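PDB 5YH1: member of s1p family of ribosomal proteins from Pyrococcus furiosus, which probably acts as a metal-dependent exonuclease on nucleic acids, the chain here being its manganese-binding DHH-domain piece. Local coordinates for residues L60-D65 and F97-S102; P105-E110 and V133-N138; V318-G323 and E433-K438. All blocks are in the same frame, centred on the assembly; numbering follows the deposited sequence.

Contacts 1 and 2 share one parallel sheet: strand 58-63 lies between strands 97-102 and 132-136, so their centres are only about 8 Å apart. Backbone links join them directly, with Arg61 N 2.9 Å from Val134 O and Arg61 O 2.8 Å from Val136 N, both probable hydrogen bonds. Contact 2 supplies the manganese ligand Asp137, while contact 1 only comes near, the His63 side chain lying about 6 Å from the ion at its nearest atom. In contact 3 a hairpin turn of a separate mixed sheet meets the C-terminal segment 433-438. Its centre is about 41 Å from that of contact 1 and 37 Å from that of contact 2, away from the metal site.

Contact 1 (L60-D65 and F97-S102); sequences LRHHAD and FKRRPS
Leu60 to His63 pair with Arg99 to Ser102 as parallel neighbours, a buried strand-strand contact in which 97-102 is an edge strand of a five-stranded parallel sheet. Four clear backbone hydrogen bonds set the register: Leu60 N to Lys98 O (2.8 Å), Arg100 N to Leu60 O, His62 N to Arg100 O and Ser102 N to His62 O. On the face carrying His62, Arg99 and Pro101, both nitrogens of the imidazole are used close to its plane. His62 ND1 donates to His63 O at 2.8 Å, nearly straight at 173° but from above the carbonyl plane. His62 NE2 accepts from Arg99 NH1 at 3.1 Å, with ring and guanidinium planes 23° apart. Pro101 CA lies over one ring face, a CH-pi contact 4.2 Å from the His62 centroid. An alanine in place of His62 would probably leave Arg99 NH1 without this acceptor and open a gap beside Pro101. Helix 66-86, part of the beta-alpha-beta crossover between the two strands, covers this face; its Tyr69 meets the His62 ring edge-to-face, and its Glu76 forms a salt bridge with Arg99. On the other face Arg61 bends at chi2 (-97°), its CD 3.4 Å from Ser102 OG, which is hydrogen-bonded to Asp111. Arg100 CB sits 3.5 Å above the centre of the Arg61 guanidinium, and Asp115 forms salt bridges with both arginines, probably offsetting their like charges.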
loop_
_atom_site.group_PDB
_atom_site.type_symbol
_atom_site.label_atom_id
_atom_site.label_comp_id
_atom_site.label_asym_id
_atom_site.label_seq_id
_atom_site.Cartn_x
_atom_site.Cartn_y
_atom_site.Cartn_z
ATOM N N LEU A 60 -10.148 -18.959 -1.383
ATOM C CA LEU A 60 -9.648 -19.303 -2.709
ATOM C C LEU A 60 -8.624 -18.260 -3.162
ATOM O O LEU A 60 -8.962 -17.099 -3.381
ATOM C CB LEU A 60 -10.809 -19.426 -3.701
ATOM C CG LEU A 60 -10.507 -20.165 -5.007
ATOM C CD1 LEU A 60 -11.785 -20.594 -5.691
ATOM C CD2 LEU A 60 -9.683 -19.315 -5.961
ATOM N N ARG A 61 -7.374 -18.692 -3.288
ATOM C CA ARG A 61 -6.285 -17.873 -3.820
ATOM C C ARG A 61 -6.033 -18.264 -5.259
ATOM O O ARG A 61 -5.962 -19.459 -5.565
ATOM C CB ARG A 61 -5.001 -18.132 -3.044
ATOM C CG ARG A 61 -4.915 -17.428 -1.712
ATOM C CD ARG A 61 -4.128 -16.145 -1.853
ATOM N NE ARG A 61 -4.237 -15.311 -0.663
ATOM C CZ ARG A 61 -4.072 -13.993 -0.664
ATOM N NH1 ARG A 61 -3.782 -13.350 -1.790
ATOM N NH2 ARG A 61 -4.187 -13.316 0.464
ATOM N N HIS A 62 -5.874 -17.271 -6.134
ATOM C CA HIS A 62 -5.535 -17.520 -7.527
ATOM C C HIS A 62 -4.571 -16.488 -8.084
ATOM O O HIS A 62 -4.592 -15.320 -7.692
ATOM C CB HIS A 62 -6.799 -17.582 -8.400
ATOM C CG HIS A 62 -7.530 -16.280 -8.515
ATOM N ND1 HIS A 62 -7.123 -15.270 -9.358
ATOM C CD2 HIS A 62 -8.649 -15.828 -7.901
ATOM C CE1 HIS A 62 -7.952 -14.250 -9.255
ATOM N NE2 HIS A 62 -8.888 -14.563 -8.381
ATOM N N HIS A 63 -3.741 -16.920 -9.019
ATOM C CA HIS A 63 -2.861 -16.012 -9.736
ATOM C C HIS A 63 -3.686 -14.940 -10.459
ATOM O O HIS A 63 -4.795 -15.216 -10.925
ATOM C CB HIS A 63 -1.996 -16.787 -10.720
ATOM C CG HIS A 63 -0.918 -15.965 -11.339
ATOM N ND1 HIS A 63 -0.881 -15.682 -12.687
ATOM C CD2 HIS A 63 0.146 -15.338 -10.791
ATOM C CE1 HIS A 63 0.168 -14.920 -12.945
ATOM N NE2 HIS A 63 0.811 -14.703 -11.811
ATOM N N ALA A 64 -3.140 -13.726 -10.536
ATOM C CA ALA A 64 -3.883 -12.556 -10.992
ATOM C C ALA A 64 -3.750 -12.309 -12.500
ATOM O O ALA A 64 -3.452 -11.192 -12.926
ATOM C CB ALA A 64 -3.435 -11.314 -10.221
ATOM N N ASP A 65 -3.961 -13.343 -13.311
ATOM C CA ASP A 65 -4.039 -13.163 -14.756
ATOM C C ASP A 65 -5.308 -13.807 -15.300
ATOM O O ASP A 65 -6.127 -14.328 -14.531
ATOM C CB ASP A 65 -2.765 -13.658 -15.455
ATOM C CG ASP A 65 -2.560 -15.156 -15.353
ATOM O OD1 ASP A 65 -3.365 -15.884 -14.728
ATOM O OD2 ASP A 65 -1.540 -15.616 -15.888
ATOM N N PHE A 97 -17.058 -17.415 2.100
ATOM C CA PHE A 97 -16.219 -17.556 0.923
ATOM C C PHE A 97 -15.461 -16.270 0.613
ATOM O O PHE A 97 -16.056 -15.195 0.524
ATOM C CB PHE A 97 -17.043 -17.967 -0.293
ATOM C CG PHE A 97 -16.224 -18.119 -1.542
ATOM C CD1 PHE A 97 -15.568 -19.304 -1.810
ATOM C CD2 PHE A 97 -16.090 -17.063 -2.436
ATOM C CE1 PHE A 97 -14.799 -19.453 -2.946
ATOM C CE2 PHE A 97 -15.322 -17.203 -3.579
ATOM C CZ PHE A 97 -14.679 -18.400 -3.833
ATOM N N LYS A 98 -14.153 -16.404 0.415
ATOM C CA LYS A 98 -13.294 -15.293 0.041
ATOM C C LYS A 98 -12.408 -15.678 -1.134
ATOM O O LYS A 98 -11.761 -16.720 -1.106
ATOM C CB LYS A 98 -12.406 -14.901 1.221
ATOM C CG LYS A 98 -13.166 -14.367 2.420
ATOM C CD LYS A 98 -13.739 -12.988 2.116
ATOM C CE LYS A 98 -14.878 -12.637 3.057
ATOM N NZ LYS A 98 -14.423 -12.532 4.456
ATOM N N ARG A 99 -12.375 -14.824 -2.156
ATOM C CA ARG A 99 -11.485 -14.997 -3.293
ATOM C C ARG A 99 -10.447 -13.878 -3.258
ATOM O O ARG A 99 -10.805 -12.704 -3.220
ATOM C CB ARG A 99 -12.284 -14.994 -4.604
ATOM C CG ARG A 99 -11.457 -15.292 -5.845
ATOM C CD ARG A 99 -12.320 -15.450 -7.089
ATOM N NE ARG A 99 -13.195 -14.296 -7.305
ATOM C CZ ARG A 99 -12.812 -13.122 -7.794
ATOM N NH1 ARG A 99 -11.563 -12.917 -8.148
ATOM N NH2 ARG A 99 -13.690 -12.144 -7.938
ATOM N N ARG A 100 -9.166 -14.254 -3.277
ATOM C CA ARG A 100 -8.059 -13.301 -3.177
ATOM C C ARG A 100 -7.015 -13.556 -4.252
ATOM O O ARG A 100 -6.409 -14.625 -4.273
ATOM C CB ARG A 100 -7.401 -13.403 -1.805
ATOM C CG ARG A 100 -8.337 -13.018 -0.684
ATOM C CD ARG A 100 -7.722 -13.191 0.696
ATOM N NE ARG A 100 -8.721 -12.846 1.710
ATOM C CZ ARG A 100 -8.857 -13.429 2.897
ATOM N NH1 ARG A 100 -8.037 -14.404 3.299
ATOM N NH2 ARG A 100 -9.832 -13.025 3.691
ATOM N N PRO A 101 -6.793 -12.577 -5.152
ATOM C CA PRO A 101 -5.747 -12.778 -6.144
ATOM C C PRO A 101 -4.350 -12.688 -5.543
ATOM O O PRO A 101 -4.156 -12.021 -4.526
ATOM C CB PRO A 101 -5.961 -11.635 -7.143
ATOM C CG PRO A 101 -7.325 -11.130 -6.884
ATOM C CD PRO A 101 -7.569 -11.356 -5.422
ATOM N N SER A 102 -3.410 -13.380 -6.180
ATOM C CA SER A 102 -1.999 -13.312 -5.865
ATOM C C SER A 102 -1.312 -12.830 -7.123
ATOM O O SER A 102 -1.439 -13.461 -8.180
ATOM C CB SER A 102 -1.466 -14.694 -5.485
ATOM O OG SER A 102 -1.995 -15.117 -4.240
#

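Contact 2 (P105-E110 and V133-N138); sequences PFYELE and VVIVDN. With MN (manganese (II) ion), chain F.
Tyr107 and Ile135 cross at about a right angle, the methyl CD1 of Ile135 pressing against the tyrosine ring from an oblique direction. The shortest approach is 3.4 Å, between Tyr107 CE2 and Ile135 CD1, with Tyr107 CD2 next at 3.7 Å. Further out, Tyr107 OH lies 4.1 Å from Val133 CG1, so the side chain runs past Ile135 to Val133, both of which point toward 105-110. Tyr107 CG stands anti to the backbone N (chi1 -162°), and the end of the side chain comes nearer the strand, while its hydroxyl is hydrogen-bonded to Asp115. At the other end of the contact, the Asn138 side chain packs against the Pro105-Phe106 backbone, where the CA atoms of Phe106 and Asn138 are 5.4 Å apart. Between Ile135 and Asn138, Asp137 turns to the metal: its OD1 binds manganese at 2.3 Å, and its OD2 accepts from a water on the same ion. Asp67, His163, Asp229 and two waters complete six ligands, His163 belonging to the DHH sequence that names the family. Strand 132-136 is flanked in the sheet by 58-63 and 158-161; helix 145-152 covers Tyr107 through Ala147, Tyr148 and Leu151, and helix 66-86 packs on Val136.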
loop_
_atom_site.group_PDB
_atom_site.type_symbol
_atom_site.label_atom_id
_atom_site.label_comp_id
_atom_site.label_asym_id
_atom_site.label_seq_id
_atom_site.Cartn_x
_atom_site.Cartn_y
_atom_site.Cartn_z
ATOM N N PRO A 105 3.729 -15.400 -8.805
ATOM C CA PRO A 105 3.487 -16.749 -9.335
ATOM C C PRO A 105 3.667 -17.866 -8.285
ATOM O O PRO A 105 3.896 -19.029 -8.630
ATOM C CB PRO A 105 4.536 -16.867 -10.448
ATOM C CG PRO A 105 5.685 -16.049 -9.936
ATOM C CD PRO A 105 5.099 -14.935 -9.107
ATOM N N PHE A 106 3.573 -17.510 -7.011
ATOM C CA PHE A 106 3.573 -18.496 -5.945
ATOM C C PHE A 106 2.841 -17.916 -4.742
ATOM O O PHE A 106 2.521 -16.725 -4.709
ATOM C CB PHE A 106 5.007 -18.927 -5.599
ATOM C CG PHE A 106 5.855 -17.837 -4.998
ATOM C CD1 PHE A 106 6.482 -16.897 -5.804
ATOM C CD2 PHE A 106 6.064 -17.778 -3.622
ATOM C CE1 PHE A 106 7.278 -15.904 -5.246
ATOM C CE2 PHE A 106 6.863 -16.790 -3.065
ATOM C CZ PHE A 106 7.462 -15.850 -3.878
ATOM N N TYR A 107 2.547 -18.773 -3.774
ATOM C CA TYR A 107 1.834 -18.375 -2.572
ATOM C C TYR A 107 2.822 -17.639 -1.650
ATOM O O TYR A 107 3.504 -18.248 -0.833
ATOM C CB TYR A 107 1.223 -19.621 -1.919
ATOM C CG TYR A 107 0.103 -19.413 -0.914
ATOM C CD1 TYR A 107 -0.401 -18.148 -0.608
ATOM C CD2 TYR A 107 -0.474 -20.508 -0.285
ATOM C CE1 TYR A 107 -1.429 -17.992 0.314
ATOM C CE2 TYR A 107 -1.504 -20.358 0.625
ATOM C CZ TYR A 107 -1.981 -19.100 0.919
ATOM O OH TYR A 107 -3.013 -18.969 1.830
ATOM N N GLU A 108 2.915 -16.328 -1.842
ATOM C CA GLU A 108 3.832 -15.449 -1.102
ATOM C C GLU A 108 3.564 -15.444 0.379
ATOM O O GLU A 108 2.414 -15.559 0.785
ATOM C CB GLU A 108 3.623 -14.004 -1.532
ATOM C CG GLU A 108 4.439 -13.552 -2.697
ATOM C CD GLU A 108 4.227 -12.078 -2.949
ATOM O OE1 GLU A 108 5.211 -11.326 -2.880
ATOM O OE2 GLU A 108 3.077 -11.674 -3.183
ATOM N N LEU A 109 4.601 -15.205 1.178
ATOM C CA LEU A 109 4.426 -15.158 2.637
ATOM C C LEU A 109 3.494 -14.034 3.063
ATOM O O LEU A 109 2.705 -14.208 3.989
ATOM C CB LEU A 109 5.764 -15.055 3.375
ATOM C CG LEU A 109 6.656 -16.301 3.317
ATOM C CD1 LEU A 109 7.851 -16.151 4.242
ATOM C CD2 LEU A 109 5.878 -17.558 3.669
ATOM N N GLU A 110 3.553 -12.895 2.374
ATOM C CA GLU A 110 2.652 -11.796 2.696
ATOM C C GLU A 110 1.191 -12.219 2.521
ATOM O O GLU A 110 0.339 -11.840 3.324
ATOM C CB GLU A 110 2.969 -10.552 1.853
ATOM C CG GLU A 110 2.086 -9.360 2.203
ATOM C CD GLU A 110 2.570 -8.032 1.621
ATOM O OE1 GLU A 110 3.624 -7.997 0.950
ATOM O OE2 GLU A 110 1.889 -7.009 1.848
ATOM N N VAL A 133 -8.456 -24.155 2.341
ATOM C CA VAL A 133 -7.714 -23.295 1.434
ATOM C C VAL A 133 -7.590 -23.969 0.062
ATOM O O VAL A 133 -7.119 -25.119 -0.039
ATOM C CB VAL A 133 -6.319 -22.977 2.006
ATOM C CG1 VAL A 133 -5.493 -22.176 1.012
ATOM C CG2 VAL A 133 -6.451 -22.207 3.319
ATOM N N VAL A 134 -8.036 -23.255 -0.975
ATOM C CA VAL A 134 -7.957 -23.713 -2.367
ATOM C C VAL A 134 -7.081 -22.737 -3.132
ATOM O O VAL A 134 -7.410 -21.547 -3.209
ATOM C CB VAL A 134 -9.347 -23.766 -3.040
ATOM C CG1 VAL A 134 -9.241 -24.317 -4.457
ATOM C CG2 VAL A 134 -10.323 -24.600 -2.214
ATOM N N ILE A 135 -5.964 -23.233 -3.669
ATOM C CA ILE A 135 -5.021 -22.414 -4.424
ATOM C C ILE A 135 -5.098 -22.833 -5.883
ATOM O O ILE A 135 -5.054 -24.033 -6.181
ATOM C CB ILE A 135 -3.560 -22.623 -3.999
ATOM C CG1 ILE A 135 -3.430 -22.798 -2.492
ATOM C CG2 ILE A 135 -2.699 -21.467 -4.514
ATOM C CD1 ILE A 135 -3.737 -21.544 -1.701
ATOM N N VAL A 136 -5.167 -21.851 -6.780
ATOM C CA VAL A 136 -5.497 -22.102 -8.187
ATOM C C VAL A 136 -4.584 -21.296 -9.099
ATOM O O VAL A 136 -4.386 -20.091 -8.890
ATOM C CB VAL A 136 -6.958 -21.719 -8.468
ATOM C CG1 VAL A 136 -7.323 -21.972 -9.924
ATOM C CG2 VAL A 136 -7.890 -22.479 -7.534
ATOM N N ASP A 137 -4.041 -21.969 -10.110
ATOM C CA ASP A 137 -3.035 -21.408 -11.026
ATOM C C ASP A 137 -1.717 -21.018 -10.337
ATOM O O ASP A 137 -0.819 -20.431 -10.945
ATOM C CB ASP A 137 -3.612 -20.235 -11.832
ATOM C CG ASP A 137 -2.795 -19.932 -13.076
ATOM O OD1 ASP A 137 -2.391 -20.895 -13.778
ATOM O OD2 ASP A 137 -2.532 -18.740 -13.339
ATOM N N ASN A 138 -1.612 -21.388 -9.069
ATOM C CA ASN A 138 -0.423 -21.236 -8.255
ATOM C C ASN A 138 -0.478 -22.453 -7.346
ATOM O O ASN A 138 -1.496 -23.148 -7.325
ATOM C CB ASN A 138 -0.507 -19.975 -7.378
ATOM C CG ASN A 138 0.090 -18.740 -8.026
ATOM O OD1 ASN A 138 0.606 -18.781 -9.138
ATOM N ND2 ASN A 138 0.008 -17.610 -7.316
HETATM MN MN MN F . -2.225 -20.400 -16.031
HETATM O O HOH W 1 -2.199 -18.249 -15.766
HETATM O O HOH W 2 -0.060 -19.992 -16.347
#

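Contact 3 (V318-G323 and E433-K438); sequences VVLPNG and EVLKLK
The carboxamide of Asn322 turns its ND2 edge to the backbone of 433-438, where two carbonyl oxygens lie near the amide plane. Asn322 ND2 donates to Leu437 O at 3.1 Å with an N-H...O angle of 163°, and to Val434 O at 3.2 Å with a more bent 142°. Val434 O is met on a lone pair, whereas the donor is tilted from the plane of the Leu437 carbonyl. Leu435 O is also 3.2 Å from Asn322 ND2, but it stands well above the amide plane, and the angle is too poor for a bond. Asn322 CG takes the position between backbone N and carbonyl carbon (chi1 57°), and OD1 accepts from Ile324 N, as in an Asx turn. The residues from Leu320 to Gly323 form a type I turn closed by Gly323 N to Leu320 O at 2.8 Å. It connects antiparallel strands 316-319 and 325-330 as a beta-hairpin at the margin of a mixed sheet, which here meets the C-terminal part of helix 423-435 and the residues after it. Apolar packing runs alongside: Leu320 CD1 touches Val434 CG1 at 3.7 Å, these side chains crossing at about a right angle. Leu435 CD2 reaches Pro321 CD at 3.7 Å and Leu320 CD2 at 4.1 Å. Val434 O also accepts from Leu437 N, so two donors grip it, and the Leu437 side chain packs on Ile324, Met382 and Phe387.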
loop_
_atom_site.group_PDB
_atom_site.type_symbol
_atom_site.label_atom_id
_atom_site.label_comp_id
_atom_site.label_asym_id
_atom_site.label_seq_id
_atom_site.Cartn_x
_atom_site.Cartn_y
_atom_site.Cartn_z
ATOM N N VAL A 318 19.702 -8.994 -33.431
ATOM C CA VAL A 318 20.780 -9.548 -34.240
ATOM C C VAL A 318 20.534 -11.023 -34.516
ATOM O O VAL A 318 20.053 -11.765 -33.654
ATOM C CB VAL A 318 22.173 -9.355 -33.584
ATOM C CG1 VAL A 318 22.459 -7.877 -33.401
ATOM C CG2 VAL A 318 22.277 -10.068 -32.239
ATOM N N VAL A 319 20.861 -11.439 -35.733
ATOM C CA VAL A 319 20.846 -12.849 -36.085
ATOM C C VAL A 319 22.233 -13.398 -35.795
ATOM O O VAL A 319 23.220 -12.944 -36.353
ATOM C CB VAL A 319 20.474 -13.080 -37.558
ATOM C CG1 VAL A 319 20.480 -14.576 -37.880
ATOM C CG2 VAL A 319 19.110 -12.464 -37.854
ATOM N N LEU A 320 22.297 -14.370 -34.906
ATOM C CA LEU A 320 23.563 -14.942 -34.480
ATOM C C LEU A 320 24.020 -15.971 -35.520
ATOM O O LEU A 320 23.200 -16.446 -36.313
ATOM C CB LEU A 320 23.386 -15.607 -33.113
ATOM C CG LEU A 320 22.776 -14.744 -31.996
ATOM C CD1 LEU A 320 22.600 -15.551 -30.720
ATOM C CD2 LEU A 320 23.631 -13.520 -31.744
ATOM N N PRO A 321 25.320 -16.332 -35.511
ATOM C CA PRO A 321 25.851 -17.332 -36.453
ATOM C C PRO A 321 25.035 -18.625 -36.539
ATOM O O PRO A 321 24.887 -19.190 -37.625
ATOM C CB PRO A 321 27.248 -17.614 -35.896
ATOM C CG PRO A 321 27.654 -16.313 -35.276
ATOM C CD PRO A 321 26.391 -15.777 -34.652
ATOM N N ASN A 322 24.493 -19.083 -35.416
ATOM C CA ASN A 322 23.695 -20.309 -35.416
ATOM C C ASN A 322 22.268 -20.156 -35.978
ATOM O O ASN A 322 21.525 -21.140 -36.072
ATOM C CB ASN A 322 23.666 -20.943 -34.025
ATOM C CG ASN A 322 23.129 -20.004 -32.950
ATOM O OD1 ASN A 322 22.578 -18.938 -33.246
ATOM N ND2 ASN A 322 23.299 -20.402 -31.686
ATOM N N GLY A 323 21.890 -18.934 -36.344
ATOM C CA GLY A 323 20.576 -18.665 -36.904
ATOM C C GLY A 323 19.558 -18.089 -35.936
ATOM O O GLY A 323 18.457 -17.720 -36.346
ATOM N N GLU A 433 25.899 -18.164 -23.719
ATOM C CA GLU A 433 25.192 -19.436 -23.686
ATOM C C GLU A 433 24.244 -19.599 -24.883
ATOM O O GLU A 433 24.050 -20.718 -25.369
ATOM C CB GLU A 433 24.406 -19.598 -22.385
ATOM C CG GLU A 433 25.284 -19.752 -21.151
ATOM C CD GLU A 433 26.301 -20.879 -21.278
ATOM O OE1 GLU A 433 27.508 -20.605 -21.119
ATOM O OE2 GLU A 433 25.896 -22.030 -21.554
ATOM N N VAL A 434 23.653 -18.490 -25.334
ATOM C CA VAL A 434 22.750 -18.508 -26.483
ATOM C C VAL A 434 23.550 -18.702 -27.773
ATOM O O VAL A 434 23.169 -19.525 -28.598
ATOM C CB VAL A 434 21.872 -17.236 -26.552
ATOM C CG1 VAL A 434 21.049 -17.214 -27.830
ATOM C CG2 VAL A 434 20.942 -17.173 -25.344
ATOM N N LEU A 435 24.653 -17.964 -27.930
ATOM C CA LEU A 435 25.588 -18.162 -29.054
ATOM C C LEU A 435 26.045 -19.616 -29.217
ATOM O O LEU A 435 26.187 -20.091 -30.330
ATOM C CB LEU A 435 26.841 -17.301 -28.891
ATOM C CG LEU A 435 26.778 -15.878 -29.442
ATOM C CD1 LEU A 435 27.854 -15.019 -28.788
ATOM C CD2 LEU A 435 26.932 -15.879 -30.956
ATOM N N LYS A 436 26.279 -20.297 -28.099
ATOM C CA LYS A 436 26.810 -21.661 -28.097
ATOM C C LYS A 436 25.769 -22.744 -28.380
ATOM O O LYS A 436 26.126 -23.906 -28.560
ATOM C CB LYS A 436 27.487 -21.958 -26.747
ATOM C CG LYS A 436 28.793 -21.204 -26.544
ATOM C CD LYS A 436 29.191 -21.089 -25.077
ATOM C CE LYS A 436 29.177 -22.423 -24.349
ATOM N NZ LYS A 436 29.431 -22.228 -22.894
ATOM N N LEU A 437 24.490 -22.383 -28.407
ATOM C CA LEU A 437 23.443 -23.361 -28.685
ATOM C C LEU A 437 23.654 -23.945 -30.083
ATOM O O LEU A 437 24.116 -23.259 -30.994
ATOM C CB LEU A 437 22.055 -22.737 -28.579
ATOM C CG LEU A 437 21.613 -22.206 -27.213
ATOM C CD1 LEU A 437 20.312 -21.429 -27.342
ATOM C CD2 LEU A 437 21.470 -23.330 -26.201
ATOM N N LYS A 438 23.334 -25.222 -30.232
ATOM C CA LYS A 438 23.500 -25.920 -31.505
ATOM C C LYS A 438 22.168 -26.509 -31.941
ATOM O O LYS A 438 21.406 -26.996 -31.113
ATOM C CB LYS A 438 24.566 -27.008 -31.361
ATOM C CG LYS A 438 25.979 -26.502 -31.618
ATOM C CD LYS A 438 27.000 -27.050 -30.628
ATOM C CE LYS A 438 27.145 -28.561 -30.704
ATOM N NZ LYS A 438 28.101 -29.056 -29.670
#